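Local coordinates for glyoxylate reductase (Paecilomyces sp. J18, PDB 3WNV), which probably reduces glyoxylate to glycolate with a nicotinamide cofactor, as a member of the D-isomer-specific 2-hydroxyacid dehydrogenase family, at residues Y48-T61 with S78-I92. Sequence-based numbering, arbitrary orientation.
Sequences YDDVIAIYRSNIST and SVKYICHNGAGYDNI. With SO4 (sulfate ion), chain C.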
loop_
_atom_site.group_PDB
_atom_site.type_symbol
_atom_site.label_atom_id
_atom_site.label_comp_id
_atom_site.label_asym_id
_atom_site.label_seq_id
_atom_site.Cartn_x
_atom_site.Cartn_y
_atom_site.Cartn_z
ATOM N N TYR A 48 -13.772 -27.210 0.707
ATOM C CA TYR A 48 -14.243 -25.845 0.566
ATOM C C TYR A 48 -15.373 -25.739 -0.480
ATOM O O TYR A 48 -15.674 -24.651 -0.954
ATOM C CB TYR A 48 -13.100 -24.951 0.126
ATOM C CG TYR A 48 -11.936 -24.890 1.080
ATOM C CD1 TYR A 48 -12.121 -25.041 2.450
ATOM C CD2 TYR A 48 -10.658 -24.629 0.614
ATOM C CE1 TYR A 48 -11.042 -24.930 3.337
ATOM C CE2 TYR A 48 -9.571 -24.502 1.495
ATOM C CZ TYR A 48 -9.782 -24.677 2.857
ATOM O OH TYR A 48 -8.729 -24.574 3.753
ATOM N N ASP A 49 -15.996 -26.857 -0.834
ATOM C CA ASP A 49 -16.938 -26.874 -1.958
ATOM C C ASP A 49 -18.245 -26.093 -1.726
ATOM O O ASP A 49 -19.000 -25.833 -2.663
ATOM C CB ASP A 49 -17.173 -28.306 -2.447
ATOM C CG ASP A 49 -16.151 -28.721 -3.514
ATOM O OD1 ASP A 49 -15.124 -28.004 -3.707
ATOM O OD2 ASP A 49 -16.384 -29.749 -4.172
ATOM N N ASP A 50 -18.510 -25.708 -0.481
ATOM C CA ASP A 50 -19.656 -24.850 -0.176
ATOM C C ASP A 50 -19.265 -23.406 0.131
ATOM O O ASP A 50 -20.103 -22.597 0.533
ATOM C CB ASP A 50 -20.422 -25.419 1.024
ATOM C CG ASP A 50 -21.170 -26.737 0.677
ATOM O OD1 ASP A 50 -21.996 -26.775 -0.288
ATOM O OD2 ASP A 50 -20.897 -27.753 1.359
ATOM N N VAL A 51 -17.998 -23.067 -0.055
ATOM C CA VAL A 51 -17.535 -21.722 0.330
ATOM C C VAL A 51 -17.956 -20.690 -0.706
ATOM O O VAL A 51 -17.527 -20.771 -1.856
ATOM C CB VAL A 51 -16.025 -21.691 0.467
ATOM C CG1 VAL A 51 -15.533 -20.229 0.667
ATOM C CG2 VAL A 51 -15.587 -22.597 1.630
ATOM N N ILE A 52 -18.790 -19.726 -0.315
ATOM C CA ILE A 52 -19.260 -18.682 -1.242
ATOM C C ILE A 52 -18.387 -17.440 -1.165
ATOM O O ILE A 52 -18.277 -16.678 -2.131
ATOM C CB ILE A 52 -20.749 -18.299 -0.979
ATOM C CG1 ILE A 52 -21.269 -17.270 -1.991
ATOM C CG2 ILE A 52 -20.937 -17.740 0.410
ATOM C CD1 ILE A 52 -22.767 -16.985 -1.810
ATOM N N ALA A 53 -17.741 -17.228 -0.022
ATOM C CA ALA A 53 -16.942 -16.012 0.146
ATOM C C ALA A 53 -15.692 -16.275 0.953
ATOM O O ALA A 53 -15.709 -17.080 1.871
ATOM C CB ALA A 53 -17.752 -14.944 0.811
ATOM N N ILE A 54 -14.639 -15.512 0.672
ATOM C CA ILE A 54 -13.350 -15.737 1.309
ATOM C C ILE A 54 -12.881 -14.412 1.860
ATOM O O ILE A 54 -12.902 -13.403 1.147
ATOM C CB ILE A 54 -12.305 -16.205 0.280
ATOM C CG1 ILE A 54 -12.540 -17.670 -0.108
ATOM C CG2 ILE A 54 -10.870 -16.026 0.839
ATOM C CD1 ILE A 54 -11.618 -18.103 -1.297
ATOM N N TYR A 55 -12.437 -14.402 3.112
ATOM C CA TYR A 55 -11.766 -13.234 3.673
ATOM C C TYR A 55 -10.286 -13.490 3.546
ATOM O O TYR A 55 -9.820 -14.544 3.987
ATOM C CB TYR A 55 -12.100 -13.143 5.189
ATOM C CG TYR A 55 -11.393 -11.997 5.928
ATOM C CD1 TYR A 55 -10.006 -11.994 6.123
ATOM C CD2 TYR A 55 -12.130 -10.964 6.490
ATOM C CE1 TYR A 55 -9.350 -10.937 6.823
ATOM C CE2 TYR A 55 -11.506 -9.909 7.179
ATOM C CZ TYR A 55 -10.114 -9.904 7.330
ATOM O OH TYR A 55 -9.527 -8.881 8.032
ATOM N N ARG A 56 -9.521 -12.532 2.998
ATOM C CA ARG A 56 -8.076 -12.688 3.012
ATOM C C ARG A 56 -7.452 -11.338 3.229
ATOM O O ARG A 56 -8.135 -10.302 3.173
ATOM C CB ARG A 56 -7.568 -13.309 1.693
ATOM C CG ARG A 56 -7.662 -12.378 0.486
ATOM C CD ARG A 56 -7.048 -13.030 -0.751
ATOM N NE ARG A 56 -5.591 -13.280 -0.597
ATOM C CZ ARG A 56 -4.636 -12.389 -0.906
ATOM N NH1 ARG A 56 -4.950 -11.171 -1.345
ATOM N NH2 ARG A 56 -3.347 -12.722 -0.783
ATOM N N SER A 57 -6.138 -11.322 3.430
ATOM C CA SER A 57 -5.426 -10.047 3.615
ATOM C C SER A 57 -4.068 -10.003 2.905
ATOM O O SER A 57 -3.555 -11.043 2.468
ATOM C CB SER A 57 -5.201 -9.803 5.092
ATOM O OG SER A 57 -4.394 -10.846 5.644
ATOM N N ASN A 58 -3.455 -8.819 2.839
ATOM C CA ASN A 58 -2.093 -8.751 2.298
ATOM C C ASN A 58 -1.144 -9.611 3.120
ATOM O O ASN A 58 -0.341 -10.364 2.572
ATOM C CB ASN A 58 -1.610 -7.301 2.213
ATOM C CG ASN A 58 -2.134 -6.585 0.971
ATOM O OD1 ASN A 58 -2.272 -7.178 -0.118
ATOM N ND2 ASN A 58 -2.425 -5.301 1.121
ATOM N N ILE A 59 -1.255 -9.551 4.445
ATOM C CA ILE A 59 -0.365 -10.375 5.261
ATOM C C ILE A 59 -0.532 -11.874 5.023
ATOM O O ILE A 59 0.460 -12.632 5.055
ATOM C CB ILE A 59 -0.539 -10.034 6.768
ATOM C CG1 ILE A 59 0.046 -8.652 7.029
ATOM C CG2 ILE A 59 0.157 -11.018 7.624
ATOM C CD1 ILE A 59 -0.293 -8.128 8.407
ATOM N N SER A 60 -1.776 -12.321 4.773
ATOM C CA SER A 60 -2.093 -13.751 4.634
ATOM C C SER A 60 -1.486 -14.402 3.390
ATOM O O SER A 60 -1.514 -15.632 3.255
ATOM C CB SER A 60 -3.618 -13.995 4.634
ATOM O OG SER A 60 -4.255 -13.449 3.454
ATOM N N THR A 61 -0.919 -13.582 2.508
ATOM C CA THR A 61 -0.238 -14.066 1.305
ATOM C C THR A 61 0.870 -15.060 1.707
ATOM O O THR A 61 1.185 -16.003 0.983
ATOM C CB THR A 61 0.348 -12.883 0.523
ATOM O OG1 THR A 61 -0.693 -11.947 0.250
ATOM C CG2 THR A 61 0.880 -13.352 -0.835
ATOM N N SER A 78 -17.991 -22.818 -6.232
ATOM C CA SER A 78 -18.882 -22.098 -5.326
ATOM C C SER A 78 -18.451 -20.650 -5.011
ATOM O O SER A 78 -19.285 -19.813 -4.667
ATOM C CB SER A 78 -18.991 -22.874 -4.013
ATOM O OG SER A 78 -17.681 -23.203 -3.532
ATOM N N VAL A 79 -17.160 -20.363 -5.072
ATOM C CA VAL A 79 -16.654 -19.054 -4.613
ATOM C C VAL A 79 -17.165 -17.915 -5.481
ATOM O O VAL A 79 -17.004 -17.930 -6.710
ATOM C CB VAL A 79 -15.147 -19.012 -4.609
ATOM C CG1 VAL A 79 -14.633 -17.607 -4.161
ATOM C CG2 VAL A 79 -14.585 -20.125 -3.724
ATOM N N LYS A 80 -17.833 -16.953 -4.852
ATOM C CA LYS A 80 -18.386 -15.821 -5.592
ATOM C C LYS A 80 -17.784 -14.494 -5.201
ATOM O O LYS A 80 -17.937 -13.535 -5.927
ATOM C CB LYS A 80 -19.915 -15.798 -5.539
ATOM C CG LYS A 80 -20.510 -17.069 -6.137
ATOM C CD LYS A 80 -21.817 -16.834 -6.890
ATOM C CE LYS A 80 -22.864 -16.130 -6.033
ATOM N NZ LYS A 80 -24.262 -16.399 -6.515
ATOM N N TYR A 81 -17.108 -14.454 -4.052
ATOM C CA TYR A 81 -16.584 -13.221 -3.469
ATOM C C TYR A 81 -15.231 -13.474 -2.827
ATOM O O TYR A 81 -15.017 -14.500 -2.164
ATOM C CB TYR A 81 -17.518 -12.673 -2.390
ATOM C CG TYR A 81 -18.884 -12.387 -2.908
ATOM C CD1 TYR A 81 -19.162 -11.196 -3.581
ATOM C CD2 TYR A 81 -19.894 -13.321 -2.772
ATOM C CE1 TYR A 81 -20.436 -10.963 -4.105
ATOM C CE2 TYR A 81 -21.165 -13.083 -3.275
ATOM C CZ TYR A 81 -21.420 -11.899 -3.939
ATOM O OH TYR A 81 -22.673 -11.676 -4.442
ATOM N N ILE A 82 -14.326 -12.519 -2.976
ATOM C CA ILE A 82 -13.120 -12.503 -2.180
ATOM C C ILE A 82 -13.042 -11.125 -1.616
ATOM O O ILE A 82 -13.006 -10.130 -2.358
ATOM C CB ILE A 82 -11.862 -12.742 -3.016
ATOM C CG1 ILE A 82 -11.878 -14.151 -3.568
ATOM C CG2 ILE A 82 -10.571 -12.554 -2.158
ATOM C CD1 ILE A 82 -10.796 -14.312 -4.671
ATOM N N CYS A 83 -13.057 -11.051 -0.297
ATOM C CA CYS A 83 -13.035 -9.786 0.398
ATOM C C CYS A 83 -11.669 -9.621 1.011
ATOM O O CYS A 83 -11.281 -10.345 1.923
ATOM C CB CYS A 83 -14.166 -9.748 1.437
ATOM S SG CYS A 83 -15.825 -9.908 0.626
ATOM N N HIS A 84 -10.915 -8.662 0.470
ATOM C CA HIS A 84 -9.507 -8.484 0.741
ATOM C C HIS A 84 -9.225 -7.316 1.686
ATOM O O HIS A 84 -9.762 -6.209 1.527
ATOM C CB HIS A 84 -8.797 -8.238 -0.621
ATOM C CG HIS A 84 -7.334 -7.877 -0.499
ATOM N ND1 HIS A 84 -6.346 -8.818 -0.281
ATOM C CD2 HIS A 84 -6.715 -6.675 -0.550
ATOM C CE1 HIS A 84 -5.165 -8.200 -0.250
ATOM N NE2 HIS A 84 -5.369 -6.902 -0.390
ATOM N N ASN A 85 -8.383 -7.575 2.676
ATOM C CA ASN A 85 -7.962 -6.561 3.634
ATOM C C ASN A 85 -6.716 -5.894 3.076
ATOM O O ASN A 85 -5.613 -6.465 3.049
ATOM C CB ASN A 85 -7.704 -7.194 4.994
ATOM C CG ASN A 85 -7.356 -6.162 6.034
ATOM O OD1 ASN A 85 -6.891 -5.080 5.694
ATOM N ND2 ASN A 85 -7.575 -6.479 7.294
ATOM N N GLY A 86 -6.898 -4.671 2.609
ATOM C CA GLY A 86 -5.762 -3.918 2.057
ATOM C C GLY A 86 -6.230 -2.943 0.997
ATOM O O GLY A 86 -7.186 -3.227 0.299
ATOM N N ALA A 87 -5.583 -1.774 0.874
ATOM C CA ALA A 87 -6.005 -0.857 -0.173
ATOM C C ALA A 87 -5.319 -1.276 -1.475
ATOM O O ALA A 87 -5.818 -1.019 -2.554
ATOM C CB ALA A 87 -5.578 0.595 0.182
ATOM N N GLY A 88 -4.170 -1.926 -1.348
ATOM C CA GLY A 88 -3.494 -2.475 -2.511
ATOM C C GLY A 88 -3.831 -3.959 -2.595
ATOM O O GLY A 88 -3.948 -4.627 -1.571
ATOM N N TYR A 89 -3.972 -4.471 -3.813
ATOM C CA TYR A 89 -4.313 -5.902 -4.003
ATOM C C TYR A 89 -3.558 -6.477 -5.194
ATOM O O TYR A 89 -4.122 -7.202 -6.005
ATOM C CB TYR A 89 -5.828 -6.071 -4.157
ATOM C CG TYR A 89 -6.481 -5.015 -5.030
ATOM C CD1 TYR A 89 -6.911 -3.802 -4.487
ATOM C CD2 TYR A 89 -6.650 -5.224 -6.407
ATOM C CE1 TYR A 89 -7.517 -2.843 -5.266
ATOM C CE2 TYR A 89 -7.263 -4.274 -7.194
ATOM C CZ TYR A 89 -7.663 -3.075 -6.630
ATOM O OH TYR A 89 -8.246 -2.141 -7.443
ATOM N N ASP A 90 -2.276 -6.128 -5.314
ATOM C CA ASP A 90 -1.515 -6.548 -6.477
ATOM C C ASP A 90 -1.171 -8.021 -6.320
ATOM O O ASP A 90 -0.618 -8.635 -7.240
ATOM C CB ASP A 90 -0.276 -5.645 -6.690
ATOM C CG ASP A 90 0.581 -5.539 -5.459
ATOM O OD1 ASP A 90 1.426 -6.436 -5.225
ATOM O OD2 ASP A 90 0.428 -4.554 -4.714
ATOM N N ASN A 91 -1.560 -8.627 -5.182
ATOM C CA ASN A 91 -1.420 -10.098 -5.040
ATOM C C ASN A 91 -2.710 -10.888 -5.385
ATOM O O ASN A 91 -2.827 -12.101 -5.136
ATOM C CB ASN A 91 -0.923 -10.456 -3.643
ATOM C CG ASN A 91 -1.699 -9.755 -2.576
ATOM O OD1 ASN A 91 -2.896 -9.426 -2.765
ATOM N ND2 ASN A 91 -1.028 -9.449 -1.472
ATOM N N ILE A 92 -3.688 -10.199 -5.968
ATOM C CA ILE A 92 -4.848 -10.883 -6.544
ATOM C C ILE A 92 -4.897 -10.594 -8.050
ATOM O O ILE A 92 -4.790 -9.433 -8.468
ATOM C CB ILE A 92 -6.137 -10.360 -5.951
ATOM C CG1 ILE A 92 -6.086 -10.444 -4.434
ATOM C CG2 ILE A 92 -7.356 -11.103 -6.543
ATOM C CD1 ILE A 92 -7.350 -9.905 -3.758
HETATM S S SO4 C . -2.014 -1.604 1.780
HETATM O O1 SO4 C . -0.647 -1.189 1.516
HETATM O O2 SO4 C . -2.948 -0.485 1.687
HETATM O O3 SO4 C . -2.378 -2.561 0.695
HETATM O O4 SO4 C . -2.118 -2.179 3.106
HETATM O O HOH W 1 -1.312 -5.839 -2.399
#
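The His84 imidazole receives Asn58 OD1 and Arg56 CG at its edge, in the ring plane, while the Arg56 guanidinium, turned only 15° from that plane, approaches obliquely and brings NH1 to 2.9 Å from His84 ND1. These side chains gather at the C-terminal ends of strands 51-57 and 81-85, parallel neighbours in the five-stranded sheet of the flavodoxin-like catalytic domain, as in other 2-hydroxyacid dehydrogenases. Arg56 NH1 gives a 3.0 Å bond to Asn91 OD1, which lies in the guanidinium plane, whereas NH1 stands above the carbonyl plane of Asn91; the two planes are nearly perpendicular. Phe67 adds a cation-pi contact to Arg56. The ladder runs from Ala53-Tyr81 to Ser57-Asn85; its straightest bond runs from Cys83 N to Ile54 O, 172° at the hydrogen. Arg56 CG sits between backbone N and carbonyl carbon (chi1 71°) and the chain bends at chi3, passing Ile82 CG2 with CD at 3.8 Å and carrying NH1 to His84 and Asn91. A leucine in its place would probably leave Asn91 OD1 without this donor and the Asn91 amide less firmly oriented. On the other side of the sheet, Tyr55 and Asn85 lie side by side, pointing the same way, against helix 297-317, and Asn85 ND2 donates to Tyr55 OH, with ring and amide nearly perpendicular. Beyond the strands, Gly86 is called for by its backbone angles, and a side chain there would also strike Asn58 ND2. A sulfate, probably from the crystallisation liquor, takes bonds from Ala87 N, Gly88 N and Arg244. Asn58 OD1 accepts from Asn91 ND2 at 2.9 Å, and Gly88 O is gripped by two donors, Asn58 ND2 at 3.2 Å and His84 NE2 at 2.9 Å.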